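PDB 3H92: uncharacterized ATP-binding protein MJECL15 from Methanocaldococcus jannaschii, which is of unknown function but probably binds ATP, the crystallised part being a C-terminal domain of the helix-turn-helix clan, probably winged-helix-like. Local coordinates for residues A[13-16]-A[17-20]; A[32-35]-A[36-39]; A[54-57]-A[58-62]; A[84-87]-A[88-91]. All coordinates share one frame; numbering follows the deposited sequence.

Interaction 1 of 4, residues A[13-16]-A[17-20]; sequences ERNH and LEEL
Arg14 and Glu18, one helical turn apart, meet through a loose pairing of charges: Arg14 NH2 lies 3.9 Å from Glu18 OE1. The carboxylate oxygen stands well out of the guanidinium plane, and the two flat groups are turned 59° apart, so no N-H points at it and the attraction is purely electrostatic. The aliphatic part of the arginine is nearer, with Arg14 CG 3.6 Å from Glu18 OE1. Glu18 carries its CG beside its own backbone N (chi1 -73°), which lays the chain back over the preceding turn. Beneath the side chains, Glu18 N donates to Arg14 O at 2.7 Å, and Leu17, Glu19 and Leu20 repeat the same i to i-4 bond. A water donates to Glu19 OE2 at 3.1 Å and, weakly, to Asn15 O, bridging one turn on the exposed side. Three residues apart, His16 ND1 donates to Glu13 OE2 at 3.0 Å, reaching the oxygen from above the carboxylate plane. Further out, Leu20 packs on Phe61 and Leu62, while Glu13 and Arg14 touch helix 82-91. This is an amphipathic alpha-helix, with Leu17 and Leu20 buried, Asn15 and Glu19 exposed, and Glu13, Arg14 and Glu18 along the border beside helix 82-91.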
loop_
_atom_site.group_PDB
_atom_site.type_symbol
_atom_site.label_atom_id
_atom_site.label_comp_id
_atom_site.label_asym_id
_atom_site.label_seq_id
_atom_site.Cartn_x
_atom_site.Cartn_y
_atom_site.Cartn_z
ATOM N N GLU A 13 4.021 2.359 -11.669
ATOM C CA GLU A 13 3.522 2.177 -10.298
ATOM C C GLU A 13 3.025 0.773 -10.026
ATOM O O GLU A 13 3.012 0.323 -8.893
ATOM C CB GLU A 13 2.382 3.132 -9.968
ATOM C CG GLU A 13 2.371 3.479 -8.485
ATOM C CD GLU A 13 3.420 4.545 -8.107
ATOM O OE1 GLU A 13 3.755 5.350 -9.003
ATOM O OE2 GLU A 13 3.890 4.595 -6.928
ATOM N N ARG A 14 2.575 0.106 -11.068
ATOM C CA ARG A 14 2.315 -1.304 -10.997
ATOM C C ARG A 14 3.621 -2.090 -10.788
ATOM O O ARG A 14 3.675 -3.000 -9.974
ATOM C CB ARG A 14 1.688 -1.727 -12.290
ATOM C CG ARG A 14 0.904 -2.930 -12.203
ATOM C CD ARG A 14 -0.546 -2.626 -12.264
ATOM N NE ARG A 14 -1.181 -3.444 -13.289
ATOM C CZ ARG A 14 -1.114 -4.780 -13.354
ATOM N NH1 ARG A 14 -1.760 -5.425 -14.331
ATOM N NH2 ARG A 14 -0.397 -5.500 -12.471
ATOM N N ASN A 15 4.679 -1.728 -11.518
ATOM C CA ASN A 15 5.997 -2.320 -11.278
ATOM C C ASN A 15 6.571 -1.882 -9.944
ATOM O O ASN A 15 7.311 -2.636 -9.324
ATOM C CB ASN A 15 7.000 -2.040 -12.412
ATOM C CG ASN A 15 7.381 -3.308 -13.178
ATOM O OD1 ASN A 15 7.974 -4.264 -12.620
ATOM N ND2 ASN A 15 7.040 -3.328 -14.471
ATOM N N HIS A 16 6.233 -0.674 -9.502
ATOM C CA HIS A 16 6.584 -0.268 -8.140
ATOM C C HIS A 16 5.948 -1.187 -7.084
ATOM O O HIS A 16 6.632 -1.695 -6.234
ATOM C CB HIS A 16 6.190 1.173 -7.874
ATOM C CG HIS A 16 6.523 1.645 -6.487
ATOM N ND1 HIS A 16 5.736 2.545 -5.793
ATOM C CD2 HIS A 16 7.560 1.343 -5.660
ATOM C CE1 HIS A 16 6.265 2.767 -4.599
ATOM N NE2 HIS A 16 7.370 2.051 -4.491
ATOM N N LEU A 17 4.644 -1.392 -7.180
ATOM C CA LEU A 17 3.923 -2.220 -6.252
ATOM C C LEU A 17 4.398 -3.661 -6.415
ATOM O O LEU A 17 4.716 -4.301 -5.433
ATOM C CB LEU A 17 2.409 -2.117 -6.510
ATOM C CG LEU A 17 1.403 -2.158 -5.344
ATOM C CD1 LEU A 17 0.106 -2.784 -5.847
ATOM C CD2 LEU A 17 1.918 -2.856 -4.041
ATOM N N GLU A 18 4.468 -4.161 -7.645
ATOM C CA GLU A 18 5.111 -5.464 -7.923
ATOM C C GLU A 18 6.483 -5.656 -7.253
ATOM O O GLU A 18 6.730 -6.661 -6.590
ATOM C CB GLU A 18 5.314 -5.678 -9.433
ATOM C CG GLU A 18 4.036 -5.986 -10.217
ATOM C CD GLU A 18 4.257 -6.075 -11.738
ATOM O OE1 GLU A 18 3.456 -5.449 -12.504
ATOM O OE2 GLU A 18 5.236 -6.780 -12.149
ATOM N N GLU A 19 7.367 -4.689 -7.437
ATOM C CA GLU A 19 8.696 -4.799 -6.879
ATOM C C GLU A 19 8.667 -4.824 -5.363
ATOM O O GLU A 19 9.349 -5.646 -4.723
ATOM C CB GLU A 19 9.638 -3.681 -7.366
ATOM C CG GLU A 19 11.119 -4.049 -7.022
ATOM C CD GLU A 19 12.197 -3.117 -7.567
ATOM O OE1 GLU A 19 13.386 -3.405 -7.247
ATOM O OE2 GLU A 19 11.876 -2.129 -8.291
ATOM N N LEU A 20 7.872 -3.930 -4.790
ATOM C CA LEU A 20 7.718 -3.827 -3.349
ATOM C C LEU A 20 7.172 -5.146 -2.820
ATOM O O LEU A 20 7.642 -5.666 -1.813
ATOM C CB LEU A 20 6.713 -2.715 -2.990
ATOM C CG LEU A 20 6.849 -1.961 -1.654
ATOM C CD1 LEU A 20 5.504 -1.760 -1.001
ATOM C CD2 LEU A 20 7.826 -2.651 -0.714
HETATM O O HOH W 1 9.781 -1.335 -10.451
#

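Interaction 2 of 4, residues A[32-35]-A[36-39]; sequences NYDE and VLEA
Tyr33 and Leu37 cross obliquely, one turn apart at the start of helix 33-45. The leucine's branch point and one methyl reach the same ring carbon: Tyr33 CE1 is 3.7 Å from Leu37 CD1, and Leu37 CG comes equally near. Its other methyl faces the phenol end, Leu37 CD2 lying 4.1 Å from Tyr33 OH. The tyrosine ring swings out with CG anti to the backbone N (chi1 -180°), whereas Leu37 holds CG beside its own N (chi1 -83°) and leans back over the first turn; these two settings bring ring and isobutyl group together. Asp34 sits next to the pair, its OD1 in plane at the edge of the Tyr33 ring and 4.1 Å from Leu37 CD1.

Val36 faces another way, placing CG2 3.4 Å from Asn32 O and packing on Leu21 and Val24 of helix 8-27. Ala39 and the CB of Glu35 turn to Ile58, while the carboxylate of Glu38 finds its salt-bridge partner in Lys41. The backbone joins these differently directed side chains: Val36 N donates to Asn32 O at 3.0 Å, and Leu37 N donates to Tyr33 O at 2.8 Å. Asn32 occupies the N-cap position. The whole is the first two turns of an amphipathic helix, small aliphatic residues inward, in a compact helical domain of the helix-turn-helix clan.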
loop_
_atom_site.group_PDB
_atom_site.type_symbol
_atom_site.label_atom_id
_atom_site.label_comp_id
_atom_site.label_asym_id
_atom_site.label_seq_id
_atom_site.Cartn_x
_atom_site.Cartn_y
_atom_site.Cartn_z
ATOM N N ASN A 32 5.281 -9.341 7.073
ATOM C CA ASN A 32 4.567 -10.451 6.489
ATOM C C ASN A 32 3.877 -9.951 5.250
ATOM O O ASN A 32 3.036 -9.061 5.291
ATOM C CB ASN A 32 3.516 -11.141 7.417
ATOM C CG ASN A 32 2.707 -12.287 6.665
ATOM O OD1 ASN A 32 3.304 -13.217 6.095
ATOM N ND2 ASN A 32 1.361 -12.201 6.667
ATOM N N TYR A 33 4.280 -10.560 4.160
ATOM C CA TYR A 33 3.605 -10.460 2.903
ATOM C C TYR A 33 2.072 -10.566 2.939
ATOM O O TYR A 33 1.340 -9.757 2.360
ATOM C CB TYR A 33 4.146 -11.562 2.019
ATOM C CG TYR A 33 3.527 -11.569 0.661
ATOM C CD1 TYR A 33 2.335 -12.239 0.428
ATOM C CD2 TYR A 33 4.127 -10.896 -0.394
ATOM C CE1 TYR A 33 1.764 -12.249 -0.850
ATOM C CE2 TYR A 33 3.581 -10.906 -1.654
ATOM C CZ TYR A 33 2.397 -11.580 -1.878
ATOM O OH TYR A 33 1.843 -11.590 -3.140
ATOM N N ASP A 34 1.585 -11.600 3.581
ATOM C CA ASP A 34 0.155 -11.872 3.564
ATOM C C ASP A 34 -0.669 -10.772 4.313
ATOM O O ASP A 34 -1.819 -10.516 3.955
ATOM C CB ASP A 34 -0.112 -13.332 4.068
ATOM C CG ASP A 34 -0.221 -14.388 2.893
ATOM O OD1 ASP A 34 -0.322 -13.960 1.693
ATOM O OD2 ASP A 34 -0.269 -15.633 3.202
ATOM N N GLU A 35 -0.040 -10.128 5.301
ATOM C CA GLU A 35 -0.589 -8.993 6.064
ATOM C C GLU A 35 -0.484 -7.699 5.296
ATOM O O GLU A 35 -1.337 -6.834 5.439
ATOM C CB GLU A 35 0.224 -8.737 7.320
ATOM C CG GLU A 35 0.008 -9.651 8.487
ATOM C CD GLU A 35 0.925 -9.236 9.668
ATOM O OE1 GLU A 35 2.191 -9.407 9.557
ATOM O OE2 GLU A 35 0.380 -8.734 10.703
ATOM N N VAL A 36 0.608 -7.543 4.546
ATOM C CA VAL A 36 0.691 -6.471 3.569
ATOM C C VAL A 36 -0.423 -6.607 2.547
ATOM O O VAL A 36 -1.103 -5.615 2.319
ATOM C CB VAL A 36 2.094 -6.364 2.912
ATOM C CG1 VAL A 36 2.084 -5.395 1.729
ATOM C CG2 VAL A 36 3.102 -5.929 3.960
ATOM N N LEU A 37 -0.670 -7.807 1.994
ATOM C CA LEU A 37 -1.783 -7.974 1.011
ATOM C C LEU A 37 -3.075 -7.579 1.628
ATOM O O LEU A 37 -3.873 -6.885 0.997
ATOM C CB LEU A 37 -2.006 -9.391 0.465
ATOM C CG LEU A 37 -1.221 -9.996 -0.698
ATOM C CD1 LEU A 37 -1.836 -11.388 -1.086
ATOM C CD2 LEU A 37 -1.075 -9.048 -1.915
ATOM N N GLU A 38 -3.320 -8.076 2.837
ATOM C CA GLU A 38 -4.620 -7.857 3.471
ATOM C C GLU A 38 -4.812 -6.371 3.756
ATOM O O GLU A 38 -5.870 -5.822 3.434
ATOM C CB GLU A 38 -4.848 -8.735 4.704
ATOM C CG GLU A 38 -5.311 -10.186 4.355
ATOM C CD GLU A 38 -6.347 -10.256 3.163
ATOM O OE1 GLU A 38 -7.453 -9.664 3.297
ATOM O OE2 GLU A 38 -6.034 -10.865 2.081
ATOM N N ALA A 39 -3.756 -5.711 4.229
ATOM C CA ALA A 39 -3.751 -4.249 4.341
ATOM C C ALA A 39 -4.173 -3.579 3.037
ATOM O O ALA A 39 -5.146 -2.881 3.009
ATOM C CB ALA A 39 -2.406 -3.749 4.783
#

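Interaction 3 of 4, residues A[54-57]-A[58-62]; sequences IKRK and IRIFL
Lys55 O receives two backbone N-H groups at the start of helix 56-64, where Lys55 is the N-cap residue and the chain passes from an extended approach into an alpha-helix of this helix-turn-helix-clan domain. The stronger bond comes from Arg59 N, 2.8 Å from Lys55 O and nearly along the C=O axis; Ile58 N adds a weak one to the same oxygen, its N-H angle only 121°. Arg56 O is taken by Ile60 N at 2.8 Å with an almost straight N-H (174°), and Lys57 O by Phe61 N at 3.1 Å.

The Arg59 side chain bends back over this helix start. Its CG takes the crowded position between backbone N and carbonyl carbon (chi1 89°); this first torsion, with a later bend at chi3, brings one face of the Arg59 guanidinium over Arg56 CA, 3.8 Å from its plane. Arg59 NH2 comes within 3.0 Å of Ile54 O, but the angle is too poor for a hydrogen bond. Replacing Arg59 by alanine is likely to uncover Arg56 CA and to take the positive charge away from Ile54 O.

On the buried side Ile54 and Ile58 cross at about a right angle, and Ile54 also packs on Ala39 and Phe43 of helix 33-45. Arg56 and Ile60 run side by side in the same direction, with Arg56 CG 3.8 Å from Ile60 CD1.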
loop_
_atom_site.group_PDB
_atom_site.type_symbol
_atom_site.label_atom_id
_atom_site.label_comp_id
_atom_site.label_asym_id
_atom_site.label_seq_id
_atom_site.Cartn_x
_atom_site.Cartn_y
_atom_site.Cartn_z
ATOM N N ILE A 54 -5.129 -0.517 10.028
ATOM C CA ILE A 54 -3.945 -1.267 9.629
ATOM C C ILE A 54 -2.912 -1.266 10.724
ATOM O O ILE A 54 -2.703 -0.250 11.401
ATOM C CB ILE A 54 -3.334 -0.665 8.327
ATOM C CG1 ILE A 54 -4.208 -1.056 7.127
ATOM C CG2 ILE A 54 -1.899 -1.131 8.083
ATOM C CD1 ILE A 54 -4.227 0.007 6.045
ATOM N N LYS A 55 -2.249 -2.403 10.876
ATOM C CA LYS A 55 -1.192 -2.522 11.831
ATOM C C LYS A 55 -0.087 -1.484 11.609
ATOM O O LYS A 55 0.288 -1.133 10.464
ATOM C CB LYS A 55 -0.647 -3.952 11.837
ATOM C CG LYS A 55 -1.521 -4.961 12.660
ATOM C CD LYS A 55 -0.685 -6.038 13.453
ATOM C CE LYS A 55 -1.209 -6.260 14.960
ATOM N NZ LYS A 55 -0.346 -7.170 15.852
ATOM N N ARG A 56 0.383 -0.942 12.722
ATOM C CA ARG A 56 1.365 0.136 12.717
ATOM C C ARG A 56 2.591 -0.211 11.898
ATOM O O ARG A 56 2.989 0.538 11.022
ATOM C CB ARG A 56 1.767 0.440 14.159
ATOM C CG ARG A 56 2.978 1.323 14.354
ATOM C CD ARG A 56 3.790 0.885 15.643
ATOM N NE ARG A 56 4.035 -0.572 15.710
ATOM C CZ ARG A 56 4.708 -1.204 16.678
ATOM N NH1 ARG A 56 5.242 -0.531 17.696
ATOM N NH2 ARG A 56 4.849 -2.534 16.632
ATOM N N LYS A 57 3.199 -1.352 12.179
ATOM C CA LYS A 57 4.416 -1.700 11.502
ATOM C C LYS A 57 4.171 -1.622 9.990
ATOM O O LYS A 57 5.019 -1.158 9.230
ATOM C CB LYS A 57 4.843 -3.110 11.890
ATOM C CG LYS A 57 5.876 -3.227 13.012
ATOM C CD LYS A 57 6.499 -4.699 13.108
ATOM C CE LYS A 57 6.879 -5.101 14.599
ATOM N NZ LYS A 57 7.263 -6.555 14.839
ATOM N N ILE A 58 2.999 -2.071 9.557
ATOM C CA ILE A 58 2.696 -2.181 8.143
ATOM C C ILE A 58 2.448 -0.813 7.602
ATOM O O ILE A 58 2.983 -0.476 6.551
ATOM C CB ILE A 58 1.515 -3.112 7.896
ATOM C CG1 ILE A 58 1.916 -4.517 8.339
ATOM C CG2 ILE A 58 1.134 -3.177 6.456
ATOM C CD1 ILE A 58 1.059 -5.587 7.700
ATOM N N ARG A 59 1.673 -0.004 8.311
ATOM C CA ARG A 59 1.444 1.360 7.831
ATOM C C ARG A 59 2.738 2.116 7.699
ATOM O O ARG A 59 2.956 2.791 6.718
ATOM C CB ARG A 59 0.450 2.178 8.693
ATOM C CG ARG A 59 1.082 2.950 9.835
ATOM C CD ARG A 59 0.209 3.998 10.377
ATOM N NE ARG A 59 0.150 3.949 11.831
ATOM C CZ ARG A 59 -0.796 3.315 12.550
ATOM N NH1 ARG A 59 -0.734 3.410 13.868
ATOM N NH2 ARG A 59 -1.799 2.579 12.001
ATOM N N ILE A 60 3.582 2.010 8.703
ATOM C CA ILE A 60 4.823 2.696 8.687
ATOM C C ILE A 60 5.624 2.331 7.441
ATOM O O ILE A 60 6.166 3.185 6.748
ATOM C CB ILE A 60 5.602 2.329 9.936
ATOM C CG1 ILE A 60 5.080 3.111 11.122
ATOM C CG2 ILE A 60 7.057 2.667 9.783
ATOM C CD1 ILE A 60 5.882 2.846 12.391
ATOM N N PHE A 61 5.647 1.046 7.132
ATOM C CA PHE A 61 6.370 0.533 5.985
ATOM C C PHE A 61 5.828 1.024 4.652
ATOM O O PHE A 61 6.539 1.478 3.766
ATOM C CB PHE A 61 6.324 -0.999 6.052
ATOM C CG PHE A 61 6.931 -1.665 4.873
ATOM C CD1 PHE A 61 8.305 -1.753 4.754
ATOM C CD2 PHE A 61 6.125 -2.152 3.836
ATOM C CE1 PHE A 61 8.895 -2.348 3.634
ATOM C CE2 PHE A 61 6.691 -2.715 2.716
ATOM C CZ PHE A 61 8.077 -2.815 2.610
ATOM N N LEU A 62 4.526 0.922 4.502
ATOM C CA LEU A 62 3.859 1.350 3.282
ATOM C C LEU A 62 3.907 2.826 3.041
ATOM O O LEU A 62 3.825 3.271 1.922
ATOM C CB LEU A 62 2.407 0.892 3.347
ATOM C CG LEU A 62 2.241 -0.626 3.305
ATOM C CD1 LEU A 62 0.746 -0.953 3.379
ATOM C CD2 LEU A 62 2.875 -1.195 2.022
#

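Interaction 4 of 4, residues A[84-87]-A[88-91]; sequences VWNA and IKRM
Lys89 lies across one face of the Trp85 indole, a turn away on helix 82-91, the C-terminal helix of this small domain of the helix-turn-helix clan. Lys89 CE sits 3.7 Å from the centroid of the Trp85 six-membered ring and 7° off its normal, a CH-pi contact; Lys89 NZ, 3.6 Å from the same centroid and 17° off the normal, adds a cation-pi interaction. Both groups reach the face because the lysine holds CG beside its own backbone N (chi1 -69°) and then bends at chi3, while the indole extends with CG anti to the backbone N.

The indole is fixed from other directions as well. Its NE1 donates to Phe43 O, and its ring meets that of Tyr47 edge to face, so the tryptophan joins this helix to the region around the end of helix 33-45. A serine in its place would probably leave Phe43 O without its indole donor and open a gap beside Tyr47, with the Lys89 chain losing the surface it lies on.

Val84 CG1 meets Ile88 CD1 at 4.0 Å on the buried side, and Ile88 N donates to Val84 O at 3.0 Å. At the helix end the selenomethionine Met91 donates its backbone N-H to Ala87 O at 2.8 Å, and its side chain turns to Arg14 and Glu18 of helix 8-27. The Arg90 guanidinium folds back over the preceding turn, Asn86 O lying 3.0 Å above its plane and offset toward the rim.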
loop_
_atom_site.group_PDB
_atom_site.type_symbol
_atom_site.label_atom_id
_atom_site.label_comp_id
_atom_site.label_asym_id
_atom_site.label_seq_id
_atom_site.Cartn_x
_atom_site.Cartn_y
_atom_site.Cartn_z
ATOM N N VAL A 84 -1.281 4.731 -7.833
ATOM C CA VAL A 84 -1.066 3.683 -6.843
ATOM C C VAL A 84 -2.407 3.014 -6.605
ATOM O O VAL A 84 -2.557 1.765 -6.615
ATOM C CB VAL A 84 -0.508 4.245 -5.493
ATOM C CG1 VAL A 84 -0.534 3.178 -4.428
ATOM C CG2 VAL A 84 0.928 4.732 -5.638
ATOM N N TRP A 85 -3.424 3.823 -6.409
ATOM C CA TRP A 85 -4.732 3.221 -6.164
ATOM C C TRP A 85 -5.179 2.313 -7.287
ATOM O O TRP A 85 -5.720 1.229 -7.084
ATOM C CB TRP A 85 -5.781 4.279 -5.981
ATOM C CG TRP A 85 -7.063 3.757 -5.482
ATOM C CD1 TRP A 85 -7.268 2.862 -4.489
ATOM C CD2 TRP A 85 -8.309 4.199 -5.894
ATOM N NE1 TRP A 85 -8.623 2.695 -4.276
ATOM C CE2 TRP A 85 -9.270 3.533 -5.132
ATOM C CE3 TRP A 85 -8.718 5.132 -6.839
ATOM C CZ2 TRP A 85 -10.611 3.738 -5.304
ATOM C CZ3 TRP A 85 -10.052 5.363 -6.999
ATOM C CH2 TRP A 85 -10.992 4.667 -6.246
ATOM N N ASN A 86 -4.924 2.721 -8.495
ATOM C CA ASN A 86 -5.330 1.869 -9.571
ATOM C C ASN A 86 -4.488 0.622 -9.705
ATOM O O ASN A 86 -4.989 -0.361 -10.205
ATOM C CB ASN A 86 -5.357 2.639 -10.850
ATOM C CG ASN A 86 -6.470 3.693 -10.872
ATOM O OD1 ASN A 86 -6.197 4.883 -11.094
ATOM N ND2 ASN A 86 -7.735 3.266 -10.637
ATOM N N ALA A 87 -3.219 0.658 -9.283
ATOM C CA ALA A 87 -2.346 -0.515 -9.320
ATOM C C ALA A 87 -2.825 -1.528 -8.279
ATOM O O ALA A 87 -2.884 -2.686 -8.557
ATOM C CB ALA A 87 -0.937 -0.128 -9.066
ATOM N N ILE A 88 -3.237 -1.072 -7.104
ATOM C CA ILE A 88 -3.906 -1.917 -6.097
ATOM C C ILE A 88 -5.159 -2.621 -6.616
ATOM O O ILE A 88 -5.373 -3.844 -6.492
ATOM C CB ILE A 88 -4.304 -1.075 -4.891
ATOM C CG1 ILE A 88 -3.062 -0.627 -4.100
ATOM C CG2 ILE A 88 -5.258 -1.858 -3.927
ATOM C CD1 ILE A 88 -3.344 0.593 -3.142
ATOM N N LYS A 89 -6.035 -1.851 -7.186
ATOM C CA LYS A 89 -7.251 -2.419 -7.664
ATOM C C LYS A 89 -6.950 -3.492 -8.666
ATOM O O LYS A 89 -7.499 -4.588 -8.605
ATOM C CB LYS A 89 -8.121 -1.310 -8.243
ATOM C CG LYS A 89 -8.616 -0.375 -7.115
ATOM C CD LYS A 89 -9.845 0.466 -7.542
ATOM C CE LYS A 89 -9.440 1.640 -8.434
ATOM N NZ LYS A 89 -10.646 2.423 -8.903
ATOM N N ARG A 90 -6.052 -3.190 -9.580
ATOM C CA ARG A 90 -5.708 -4.117 -10.622
ATOM C C ARG A 90 -4.924 -5.338 -10.146
ATOM O O ARG A 90 -5.075 -6.427 -10.741
ATOM C CB ARG A 90 -4.861 -3.384 -11.640
ATOM C CG ARG A 90 -4.566 -4.101 -12.943
ATOM C CD ARG A 90 -4.137 -3.072 -14.039
ATOM N NE ARG A 90 -3.671 -1.804 -13.425
ATOM C CZ ARG A 90 -4.279 -0.591 -13.474
ATOM N NH1 ARG A 90 -5.429 -0.356 -14.177
ATOM N NH2 ARG A 90 -3.692 0.417 -12.809
HETATM N N MSE A 91 -4.074 -5.179 -9.123
HETATM C CA MSE A 91 -3.210 -6.287 -8.717
HETATM C C MSE A 91 -3.712 -7.144 -7.545
HETATM O O MSE A 91 -3.346 -8.319 -7.406
HETATM C CB MSE A 91 -1.874 -5.737 -8.369
HETATM C CG MSE A 91 -1.131 -5.403 -9.627
HETATM SE SE MSE A 91 0.520 -4.608 -9.073
HETATM C CE MSE A 91 1.395 -6.264 -8.424
#

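Overall arrangement
The four contacts follow one another along the chain, each within one helix or its N-terminal start: interaction 1 on 8-27, interaction 2 on 33-45, interaction 3 on 56-64 and interaction 4 on 82-91. Interactions 1 and 4 have centres about 10 Å apart and touch, as do 2 and 3 at the same separation. Helix 8-27 also reaches interaction 3 through Leu20 on Phe61 and Leu62, although the centres of interactions 1 and 3 are about 17 Å apart. Interactions 3 and 4, about 18 Å apart, do not touch. Hairpin strands 68-71 and 76-79 come between helices 56-64 and 82-91, strand 49-50, before helix 56-64, pairs with 76-79, and helix 8-27 links the two touching pairs into one compact domain.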